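Local coordinates for adenine phosphoribosyltransferase, putative (Trypanosoma brucei brucei, PDB 5VN4), which probably catalyses the transfer of a phosphoribosyl group from 5-phospho-alpha-D-ribose 1-diphosphate to adenine, giving AMP and diphosphate in purine salvage, at residues K36-F42 / N221-P225; H45-F50 / K127-A131; G182-F188 / V209-E214. Residues are numbered along the deposited sequence.

Contact 1 of 3, residues K36-F42 / N221-P225; sequences KWYSPAF and NCGDP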
loop_
_atom_site.group_PDB
_atom_site.type_symbol
_atom_site.label_atom_id
_atom_site.label_comp_id
_atom_site.label_asym_id
_atom_site.label_seq_id
_atom_site.Cartn_x
_atom_site.Cartn_y
_atom_site.Cartn_z
ATOM N N LYS A 36 -4.431 17.641 -5.131
ATOM C CA LYS A 36 -4.999 18.048 -6.407
ATOM C C LYS A 36 -6.132 17.107 -6.788
ATOM O O LYS A 36 -6.121 15.913 -6.461
ATOM C CB LYS A 36 -3.954 18.013 -7.528
ATOM C CG LYS A 36 -2.689 18.789 -7.243
ATOM C CD LYS A 36 -2.976 20.265 -7.018
ATOM C CE LYS A 36 -1.705 21.014 -6.652
ATOM N NZ LYS A 36 -1.996 22.424 -6.282
ATOM N N TRP A 37 -7.103 17.649 -7.505
ATOM C CA TRP A 37 -8.164 16.835 -8.065
ATOM C C TRP A 37 -8.100 16.856 -9.584
ATOM O O TRP A 37 -7.602 17.807 -10.198
ATOM C CB TRP A 37 -9.550 17.276 -7.583
ATOM C CG TRP A 37 -9.938 18.674 -7.983
ATOM C CD1 TRP A 37 -9.727 19.817 -7.269
ATOM C CD2 TRP A 37 -10.607 19.071 -9.189
ATOM N NE1 TRP A 37 -10.216 20.902 -7.956
ATOM C CE2 TRP A 37 -10.769 20.471 -9.134
ATOM C CE3 TRP A 37 -11.092 18.381 -10.304
ATOM C CZ2 TRP A 37 -11.386 21.194 -10.155
ATOM C CZ3 TRP A 37 -11.714 19.107 -11.319
ATOM C CH2 TRP A 37 -11.852 20.497 -11.234
ATOM N N TYR A 38 -8.617 15.795 -10.185
ATOM C CA TYR A 38 -8.598 15.637 -11.627
ATOM C C TYR A 38 -10.016 15.424 -12.125
ATOM O O TYR A 38 -10.816 14.729 -11.487
ATOM C CB TYR A 38 -7.691 14.461 -12.012
ATOM C CG TYR A 38 -6.253 14.685 -11.592
ATOM C CD1 TYR A 38 -5.848 14.475 -10.272
ATOM C CD2 TYR A 38 -5.304 15.152 -12.502
ATOM C CE1 TYR A 38 -4.546 14.708 -9.881
ATOM C CE2 TYR A 38 -3.985 15.371 -12.121
ATOM C CZ TYR A 38 -3.615 15.143 -10.806
ATOM O OH TYR A 38 -2.317 15.368 -10.396
ATOM N N SER A 39 -10.328 16.037 -13.256
ATOM C CA SER A 39 -11.641 15.888 -13.859
ATOM C C SER A 39 -11.712 14.543 -14.571
ATOM O O SER A 39 -10.698 13.858 -14.743
ATOM C CB SER A 39 -11.882 17.042 -14.828
ATOM O OG SER A 39 -11.029 16.938 -15.956
ATOM N N PRO A 40 -12.902 14.126 -14.999
ATOM C CA PRO A 40 -13.005 12.826 -15.680
ATOM C C PRO A 40 -12.051 12.667 -16.849
ATOM O O PRO A 40 -11.546 11.560 -17.076
ATOM C CB PRO A 40 -14.476 12.783 -16.108
ATOM C CG PRO A 40 -15.178 13.552 -15.007
ATOM C CD PRO A 40 -14.232 14.679 -14.669
ATOM N N ALA A 41 -11.752 13.749 -17.571
ATOM C CA ALA A 41 -10.833 13.675 -18.702
ATOM C C ALA A 41 -9.431 13.233 -18.296
ATOM O O ALA A 41 -8.677 12.737 -19.141
ATOM C CB ALA A 41 -10.767 15.029 -19.414
ATOM N N PHE A 42 -9.064 13.391 -17.031
ATOM C CA PHE A 42 -7.718 13.035 -16.596
ATOM C C PHE A 42 -7.733 12.098 -15.399
ATOM O O PHE A 42 -6.789 12.084 -14.611
ATOM C CB PHE A 42 -6.888 14.291 -16.328
ATOM C CG PHE A 42 -6.593 15.064 -17.574
ATOM C CD1 PHE A 42 -5.557 14.671 -18.408
ATOM C CD2 PHE A 42 -7.378 16.147 -17.947
ATOM C CE1 PHE A 42 -5.294 15.350 -19.575
ATOM C CE2 PHE A 42 -7.118 16.841 -19.129
ATOM C CZ PHE A 42 -6.070 16.436 -19.939
ATOM N N ASN A 221 -7.221 24.082 -7.182
ATOM C CA ASN A 221 -6.454 22.874 -6.908
ATOM C C ASN A 221 -6.662 21.786 -7.957
ATOM O O ASN A 221 -6.428 20.608 -7.676
ATOM C CB ASN A 221 -6.754 22.338 -5.505
ATOM C CG ASN A 221 -6.061 23.133 -4.425
ATOM O OD1 ASN A 221 -5.234 23.996 -4.717
ATOM N ND2 ASN A 221 -6.378 22.836 -3.170
ATOM N N CYS A 222 -7.088 22.148 -9.161
ATOM C CA CYS A 222 -7.211 21.166 -10.226
ATOM C C CYS A 222 -5.831 20.794 -10.750
ATOM O O CYS A 222 -5.014 21.669 -11.061
ATOM C CB CYS A 222 -8.058 21.730 -11.364
ATOM S SG CYS A 222 -8.373 20.521 -12.673
ATOM N N GLY A 223 -5.574 19.496 -10.857
ATOM C CA GLY A 223 -4.322 19.000 -11.381
ATOM C C GLY A 223 -4.305 18.703 -12.861
ATOM O O GLY A 223 -3.251 18.317 -13.381
ATOM N N ASP A 224 -5.432 18.872 -13.554
ATOM C CA ASP A 224 -5.473 18.617 -14.990
ATOM C C ASP A 224 -4.409 19.463 -15.688
ATOM O O ASP A 224 -4.213 20.629 -15.331
ATOM C CB ASP A 224 -6.820 19.053 -15.581
ATOM C CG ASP A 224 -7.999 18.183 -15.171
ATOM O OD1 ASP A 224 -7.850 17.199 -14.416
ATOM O OD2 ASP A 224 -9.120 18.521 -15.632
ATOM N N PRO A 225 -3.732 18.935 -16.703
ATOM C CA PRO A 225 -2.862 19.800 -17.508
ATOM C C PRO A 225 -3.703 20.824 -18.251
ATOM O O PRO A 225 -4.810 20.532 -18.706
ATOM C CB PRO A 225 -2.175 18.826 -18.472
ATOM C CG PRO A 225 -3.079 17.670 -18.550
ATOM C CD PRO A 225 -3.775 17.554 -17.216
HETATM O O HOH W 1 -3.579 23.110 -9.008
#
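Segment 36-42, with its short strand 37-38, meets the irregular segment 221-225 through a single beta bridge of Trp37 with Cys222 (CA-CA 4.9 Å). Trp37 N donates to Asn221 O at 3.0 Å, and Gly223 N to Trp37 O at 2.7 Å. Beyond the bridge Asp224 takes over with its carboxylate: OD1 accepts from Ser39 N at 3.0 Å, OD2 from Ser39 OG at 2.5 Å. Three aromatic rings present a face to the partner segment. Cys222 SG makes a sulfur-aromatic contact over the six-membered ring of Trp37, 3.8 Å from its centroid; Gly223 CA makes a CH-pi contact with Tyr38, and Pro225 CD another with Phe42, 3.5 Å from the centroid. A CB on Gly223 would clash with Tyr38 CZ. Tyr38 OH bonds Asn55. Trp37, with Cys222 over one face and NE1 bonded to Ser218 O, also packs on Arg49, an adenine-binding residue. The contact therefore ties the two segments by backbone, carboxylate and ring faces together.

Contact 2 of 3, residues H45-F50 / K127-A131; sequences HDVPRF and KEYAA. With HSX (5-O-phosphono-alpha-D-ribofuranose), chain D; ADE (adenine), chain C; PPV (pyrophosphate), chain E.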
loop_
_atom_site.group_PDB
_atom_site.type_symbol
_atom_site.label_atom_id
_atom_site.label_comp_id
_atom_site.label_asym_id
_atom_site.label_seq_id
_atom_site.Cartn_x
_atom_site.Cartn_y
_atom_site.Cartn_z
ATOM N N HIS A 45 -11.559 7.355 -12.912
ATOM C CA HIS A 45 -12.974 7.175 -12.579
ATOM C C HIS A 45 -13.706 8.499 -12.708
ATOM O O HIS A 45 -13.270 9.493 -12.124
ATOM C CB HIS A 45 -13.117 6.676 -11.145
ATOM C CG HIS A 45 -12.432 5.375 -10.905
ATOM N ND1 HIS A 45 -12.877 4.191 -11.457
ATOM C CD2 HIS A 45 -11.316 5.072 -10.206
ATOM C CE1 HIS A 45 -12.068 3.212 -11.092
ATOM N NE2 HIS A 45 -11.113 3.719 -10.334
ATOM N N ASP A 46 -14.850 8.523 -13.390
ATOM C CA ASP A 46 -15.383 9.830 -13.804
ATOM C C ASP A 46 -16.271 10.537 -12.759
ATOM O O ASP A 46 -17.320 11.114 -13.046
ATOM C CB ASP A 46 -15.946 9.794 -15.232
ATOM C CG ASP A 46 -17.457 9.725 -15.306
ATOM O OD1 ASP A 46 -18.032 8.621 -15.227
ATOM O OD2 ASP A 46 -18.072 10.800 -15.469
ATOM N N VAL A 47 -15.795 10.577 -11.515
ATOM C CA VAL A 47 -16.425 11.380 -10.477
ATOM C C VAL A 47 -16.068 12.818 -10.841
ATOM O O VAL A 47 -15.136 13.035 -11.626
ATOM C CB VAL A 47 -15.892 10.991 -9.090
ATOM C CG1 VAL A 47 -16.290 9.551 -8.749
ATOM C CG2 VAL A 47 -14.369 11.163 -9.025
ATOM N N PRO A 48 -16.770 13.830 -10.329
ATOM C CA PRO A 48 -16.412 15.208 -10.711
ATOM C C PRO A 48 -14.984 15.585 -10.361
ATOM O O PRO A 48 -14.287 16.219 -11.168
ATOM C CB PRO A 48 -17.429 16.062 -9.942
ATOM C CG PRO A 48 -18.590 15.148 -9.707
ATOM C CD PRO A 48 -18.010 13.777 -9.534
ATOM N N ARG A 49 -14.522 15.206 -9.173
ATOM C CA ARG A 49 -13.212 15.634 -8.679
ATOM C C ARG A 49 -12.534 14.428 -8.034
ATOM O O ARG A 49 -12.895 14.016 -6.927
ATOM C CB ARG A 49 -13.347 16.815 -7.718
ATOM C CG ARG A 49 -14.064 17.995 -8.369
ATOM C CD ARG A 49 -13.907 19.354 -7.674
ATOM N NE ARG A 49 -14.470 20.398 -8.541
ATOM C CZ ARG A 49 -14.247 21.704 -8.430
ATOM N NH1 ARG A 49 -13.472 22.185 -7.469
ATOM N NH2 ARG A 49 -14.812 22.538 -9.295
ATOM N N PHE A 50 -11.561 13.860 -8.735
ATOM C CA PHE A 50 -10.841 12.685 -8.263
ATOM C C PHE A 50 -9.558 13.121 -7.569
ATOM O O PHE A 50 -8.682 13.730 -8.195
ATOM C CB PHE A 50 -10.518 11.749 -9.426
ATOM C CG PHE A 50 -9.815 10.484 -9.000
ATOM C CD1 PHE A 50 -10.538 9.374 -8.589
ATOM C CD2 PHE A 50 -8.433 10.408 -8.988
ATOM C CE1 PHE A 50 -9.888 8.211 -8.185
ATOM C CE2 PHE A 50 -7.789 9.254 -8.598
ATOM C CZ PHE A 50 -8.516 8.153 -8.181
ATOM N N LYS A 127 -18.665 1.419 -4.210
ATOM C CA LYS A 127 -17.863 2.619 -3.996
ATOM C C LYS A 127 -18.535 3.773 -4.725
ATOM O O LYS A 127 -19.446 3.566 -5.531
ATOM C CB LYS A 127 -16.426 2.450 -4.526
ATOM C CG LYS A 127 -15.614 1.300 -3.922
ATOM C CD LYS A 127 -14.275 1.194 -4.649
ATOM C CE LYS A 127 -13.299 0.232 -3.977
ATOM N NZ LYS A 127 -12.739 0.776 -2.711
ATOM N N GLU A 128 -18.046 5.001 -4.484
ATOM C CA GLU A 128 -18.584 6.161 -5.199
ATOM C C GLU A 128 -18.668 5.894 -6.698
ATOM O O GLU A 128 -19.635 6.296 -7.364
ATOM C CB GLU A 128 -17.724 7.407 -4.926
ATOM C CG GLU A 128 -18.314 8.694 -5.526
ATOM C CD GLU A 128 -17.408 9.924 -5.442
ATOM O OE1 GLU A 128 -16.258 9.826 -4.974
ATOM O OE2 GLU A 128 -17.856 11.013 -5.858
ATOM N N TYR A 129 -17.676 5.190 -7.243
ATOM C CA TYR A 129 -17.597 4.954 -8.678
ATOM C C TYR A 129 -17.738 3.486 -9.064
ATOM O O TYR A 129 -17.415 3.120 -10.199
ATOM C CB TYR A 129 -16.309 5.540 -9.249
ATOM C CG TYR A 129 -15.029 5.174 -8.531
ATOM C CD1 TYR A 129 -14.525 3.878 -8.566
ATOM C CD2 TYR A 129 -14.297 6.144 -7.857
ATOM C CE1 TYR A 129 -13.326 3.558 -7.930
ATOM C CE2 TYR A 129 -13.111 5.840 -7.231
ATOM C CZ TYR A 129 -12.630 4.548 -7.265
ATOM O OH TYR A 129 -11.432 4.263 -6.647
ATOM N N ALA A 130 -18.236 2.635 -8.169
ATOM C CA ALA A 130 -18.348 1.211 -8.474
ATOM C C ALA A 130 -19.710 0.706 -8.028
ATOM O O ALA A 130 -20.040 0.759 -6.838
ATOM C CB ALA A 130 -17.229 0.402 -7.802
ATOM N N ALA A 131 -20.500 0.225 -8.984
ATOM C CA ALA A 131 -21.723 -0.482 -8.660
ATOM C C ALA A 131 -21.389 -1.873 -8.127
ATOM O O ALA A 131 -20.284 -2.390 -8.317
ATOM C CB ALA A 131 -22.614 -0.603 -9.899
HETATM C C1 HSX D . -11.386 4.139 -3.439
HETATM O O4 HSX D . -12.751 4.024 -3.001
HETATM C C2 HSX D . -10.668 4.690 -2.222
HETATM O O2 HSX D . -9.265 4.400 -2.249
HETATM C C3 HSX D . -11.402 4.027 -1.076
HETATM O O3 HSX D . -10.969 2.664 -0.903
HETATM C C4 HSX D . -12.838 4.005 -1.577
HETATM C C5 HSX D . -13.663 5.190 -1.073
HETATM O O5 HSX D . -14.944 5.219 -1.710
HETATM P "P'" HSX D . -16.284 4.739 -0.935
HETATM O O1X HSX D . -16.273 3.225 -0.838
HETATM O O2X HSX D . -16.278 5.417 0.408
HETATM O O3X HSX D . -17.381 5.262 -1.841
HETATM O O1 HSX D . -10.879 2.841 -3.777
HETATM N N9 ADE C . -12.368 7.053 -4.014
HETATM C C8 ADE C . -13.715 7.237 -3.995
HETATM N N7 ADE C . -14.091 8.438 -4.375
HETATM C C5 ADE C . -12.904 9.086 -4.657
HETATM C C6 ADE C . -12.617 10.398 -5.107
HETATM N N6 ADE C . -13.557 11.329 -5.360
HETATM N N1 ADE C . -11.320 10.719 -5.292
HETATM C C2 ADE C . -10.386 9.791 -5.035
HETATM N N3 ADE C . -10.533 8.535 -4.618
HETATM C C4 ADE C . -11.831 8.244 -4.440
HETATM O O11 PPV E . -11.089 1.797 -6.307
HETATM P P1 PPV E . -9.875 0.897 -6.436
HETATM O O21 PPV E . -9.503 0.575 -7.864
HETATM O O31 PPV E . -9.940 -0.294 -5.505
HETATM O OPP PPV E . -8.688 1.823 -5.849
HETATM P P2 PPV E . -7.191 1.482 -5.340
HETATM O O12 PPV E . -6.547 2.753 -5.830
HETATM O O22 PPV E . -7.341 1.335 -3.836
HETATM O O32 PPV E . -6.672 0.246 -6.033
HETATM O O HOH W 2 -16.062 13.397 -6.602
#
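Aromatic stacking dominates where 45-50 meets 127-131. The rings of His45 and Tyr129 lie face to face, centroids 3.5 Å apart and planes at 5°, and His45 CB adds a CH-pi contact to the same Tyr129 ring. Apolar packing extends this: Val47 CG1 is 4.0 Å from Tyr129 CB, while Phe50 CE1 approaches Tyr129 CE2 at 4.1 Å. The methyl Val47 CG1 also rests against the carboxylate carbon Glu128 CD at 3.5 Å. His45 packs on Asn113 and Phe50 on Ala116 of the second subunit. No direct hydrogen bond joins the segments; a water donates to both Arg49 O (3.2 Å) and Glu128 OE2 (3.1 Å).

The polar links run through the ligands. Adenine N6 donates to Arg49 O at 3.2 Å and to Glu128 OE1 at 3.1 Å, so both segments read the same amino group, while Phe50 lies with its ring face against adenine C2. Glu128 N holds the sugar phosphate through HSX O3X at 2.7 Å, Lys127 NZ donates to HSX O1 at 3.0 Å, and Tyr129 OH donates to pyrophosphate O11 at 2.5 Å. These three residues follow one another in a type I turn from Lys127 to Ala130. Consistent with a closed active site, as in type I phosphoribosyltransferases, the loop between strands 119-121 and 138-140 folds against the loop leading from strand 37-38 into strand 50-51.

Contact 3 of 3, residues G182-F188 / V209-E214; sequences GILGLTF and VTLVDE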
loop_
_atom_site.group_PDB
_atom_site.type_symbol
_atom_site.label_atom_id
_atom_site.label_comp_id
_atom_site.label_asym_id
_atom_site.label_seq_id
_atom_site.Cartn_x
_atom_site.Cartn_y
_atom_site.Cartn_z
ATOM N N GLY A 182 -9.133 8.174 7.891
ATOM C CA GLY A 182 -8.771 8.456 6.515
ATOM C C GLY A 182 -8.122 9.819 6.401
ATOM O O GLY A 182 -8.012 10.563 7.379
ATOM N N ILE A 183 -7.703 10.160 5.181
ATOM C CA ILE A 183 -7.162 11.494 4.947
ATOM C C ILE A 183 -8.128 12.445 4.245
ATOM O O ILE A 183 -7.936 13.667 4.331
ATOM C CB ILE A 183 -5.769 11.495 4.275
ATOM C CG1 ILE A 183 -5.806 10.831 2.889
ATOM C CG2 ILE A 183 -4.751 10.843 5.204
ATOM C CD1 ILE A 183 -4.507 11.004 2.107
ATOM N N LEU A 184 -9.170 11.928 3.584
ATOM C CA LEU A 184 -10.123 12.766 2.860
ATOM C C LEU A 184 -11.518 12.189 3.037
ATOM O O LEU A 184 -11.775 11.047 2.647
ATOM C CB LEU A 184 -9.761 12.834 1.373
ATOM C CG LEU A 184 -10.752 13.590 0.490
ATOM C CD1 LEU A 184 -10.862 15.050 0.893
ATOM C CD2 LEU A 184 -10.336 13.473 -0.950
ATOM N N GLY A 185 -12.412 12.979 3.622
ATOM C CA GLY A 185 -13.799 12.578 3.773
ATOM C C GLY A 185 -14.681 13.500 2.964
ATOM O O GLY A 185 -14.588 14.724 3.105
ATOM N N LEU A 186 -15.513 12.944 2.084
ATOM C CA LEU A 186 -16.418 13.764 1.278
ATOM C C LEU A 186 -17.729 13.803 2.050
ATOM O O LEU A 186 -18.611 12.959 1.873
ATOM C CB LEU A 186 -16.565 13.179 -0.119
ATOM C CG LEU A 186 -15.236 12.988 -0.872
ATOM C CD1 LEU A 186 -15.456 12.364 -2.233
ATOM C CD2 LEU A 186 -14.480 14.301 -0.999
ATOM N N THR A 187 -17.852 14.784 2.952
ATOM C CA THR A 187 -18.911 14.700 3.958
ATOM C C THR A 187 -20.298 14.829 3.349
ATOM O O THR A 187 -21.263 14.315 3.920
ATOM C CB THR A 187 -18.700 15.698 5.100
ATOM O OG1 THR A 187 -18.936 17.032 4.643
ATOM C CG2 THR A 187 -17.284 15.594 5.649
ATOM N N PHE A 188 -20.416 15.482 2.191
ATOM C CA PHE A 188 -21.723 15.604 1.553
ATOM C C PHE A 188 -22.293 14.251 1.141
ATOM O O PHE A 188 -23.506 14.141 0.937
ATOM C CB PHE A 188 -21.668 16.577 0.363
ATOM C CG PHE A 188 -20.765 16.137 -0.759
ATOM C CD1 PHE A 188 -21.255 15.369 -1.806
ATOM C CD2 PHE A 188 -19.430 16.517 -0.784
ATOM C CE1 PHE A 188 -20.414 14.973 -2.850
ATOM C CE2 PHE A 188 -18.592 16.127 -1.821
ATOM C CZ PHE A 188 -19.087 15.351 -2.853
ATOM N N VAL A 209 -12.790 9.697 11.324
ATOM C CA VAL A 209 -11.838 10.799 11.391
ATOM C C VAL A 209 -11.134 10.884 10.043
ATOM O O VAL A 209 -10.337 10.005 9.701
ATOM C CB VAL A 209 -10.826 10.594 12.523
ATOM C CG1 VAL A 209 -9.758 11.681 12.494
ATOM C CG2 VAL A 209 -11.537 10.542 13.876
ATOM N N THR A 210 -11.439 11.924 9.264
ATOM C CA THR A 210 -10.775 12.139 7.984
ATOM C C THR A 210 -10.098 13.497 8.033
ATOM O O THR A 210 -10.765 14.516 8.229
ATOM C CB THR A 210 -11.755 12.064 6.808
ATOM O OG1 THR A 210 -12.779 13.053 6.948
ATOM C CG2 THR A 210 -12.402 10.690 6.726
ATOM N N LEU A 211 -8.779 13.513 7.850
ATOM C CA LEU A 211 -8.009 14.721 8.149
ATOM C C LEU A 211 -8.521 15.938 7.384
ATOM O O LEU A 211 -8.726 17.005 7.977
ATOM C CB LEU A 211 -6.520 14.488 7.888
ATOM C CG LEU A 211 -5.890 13.437 8.802
ATOM C CD1 LEU A 211 -4.369 13.409 8.599
ATOM C CD2 LEU A 211 -6.244 13.669 10.270
ATOM N N VAL A 212 -8.712 15.814 6.069
ATOM C CA VAL A 212 -9.326 16.915 5.335
ATOM C C VAL A 212 -10.636 16.455 4.701
ATOM O O VAL A 212 -11.069 15.306 4.895
ATOM C CB VAL A 212 -8.359 17.630 4.363
ATOM C CG1 VAL A 212 -7.218 18.274 5.150
ATOM C CG2 VAL A 212 -7.823 16.678 3.310
ATOM N N ASP A 213 -11.295 17.362 3.986
ATOM C CA ASP A 213 -12.646 17.148 3.492
ATOM C C ASP A 213 -12.749 17.758 2.103
ATOM O O ASP A 213 -11.753 18.197 1.516
ATOM C CB ASP A 213 -13.685 17.693 4.483
ATOM C CG ASP A 213 -13.598 19.200 4.667
ATOM O OD1 ASP A 213 -12.815 19.851 3.939
ATOM O OD2 ASP A 213 -14.328 19.734 5.533
ATOM N N GLU A 214 -13.983 17.815 1.592
ATOM C CA GLU A 214 -14.217 18.290 0.233
ATOM C C GLU A 214 -13.775 19.735 0.007
ATOM O O GLU A 214 -13.596 20.138 -1.149
ATOM C CB GLU A 214 -15.695 18.121 -0.147
ATOM C CG GLU A 214 -16.691 18.816 0.778
ATOM C CD GLU A 214 -17.211 17.909 1.887
ATOM O OE1 GLU A 214 -16.407 17.155 2.463
ATOM O OE2 GLU A 214 -18.433 17.939 2.191
HETATM O O HOH W 3 -17.127 19.289 5.925
#
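Parallel beta pairing joins 182-188 to 209-214 within the buried sheet of the phosphoribosyltransferase fold, across the beta-alpha-beta unit of strand 184-185, helix 192-197 and strand 208-213. Gly182 N donates to Val209 O at 2.8 Å and Leu211 N to Gly182 O at 3.1 Å. Both segments then turn a corner, at Ile183 and at Leu211-Val212, yet the pairing resumes: Val212 N bonds Ile183 O at 2.9 Å and Gly185 N bonds Val212 O at 3.0 Å. A CB on Gly185 would clash with Thr210 OG1. Past the strands Glu214 reaches back, OE1 accepting from Thr187 N at 2.8 Å and OE2 from Thr187 OG1 at 2.7 Å, with a weak bond from Phe188 N to OE2 at 3.2 Å. Leu186 touches the bound adenine. Asp213 OD1 bonds Thr215 OG1 and forms a salt bridge with Arg28 NH1. Strand 156-157 pairs with 184-185 and strand 18-21 flanks 208-213, while Leu211 packs between helices 60-75 and 26-34.

Contact 3 is the buried one; contacts 1 and 2 are partly buried, lie on the same side of the chain's centre and both touch the second subunit. Direct hydrogen bonding falls off from the sheet outward to the active site: a main-chain ladder in contact 3, a mixture of main-chain and carboxylate bonds in contact 1, and links carried by ligands and water in contact 2, where rings do most of the direct touching. Contacts 1 and 2 meet directly through the antiparallel pair of strands 37-38 and 50-51, where Tyr38 N lies 2.9 Å from Phe50 O. Contact 3 reaches contact 2 at the adenine pocket, Leu186 CD1 lying 3.8 Å from Glu128 OE1, but does not touch contact 1.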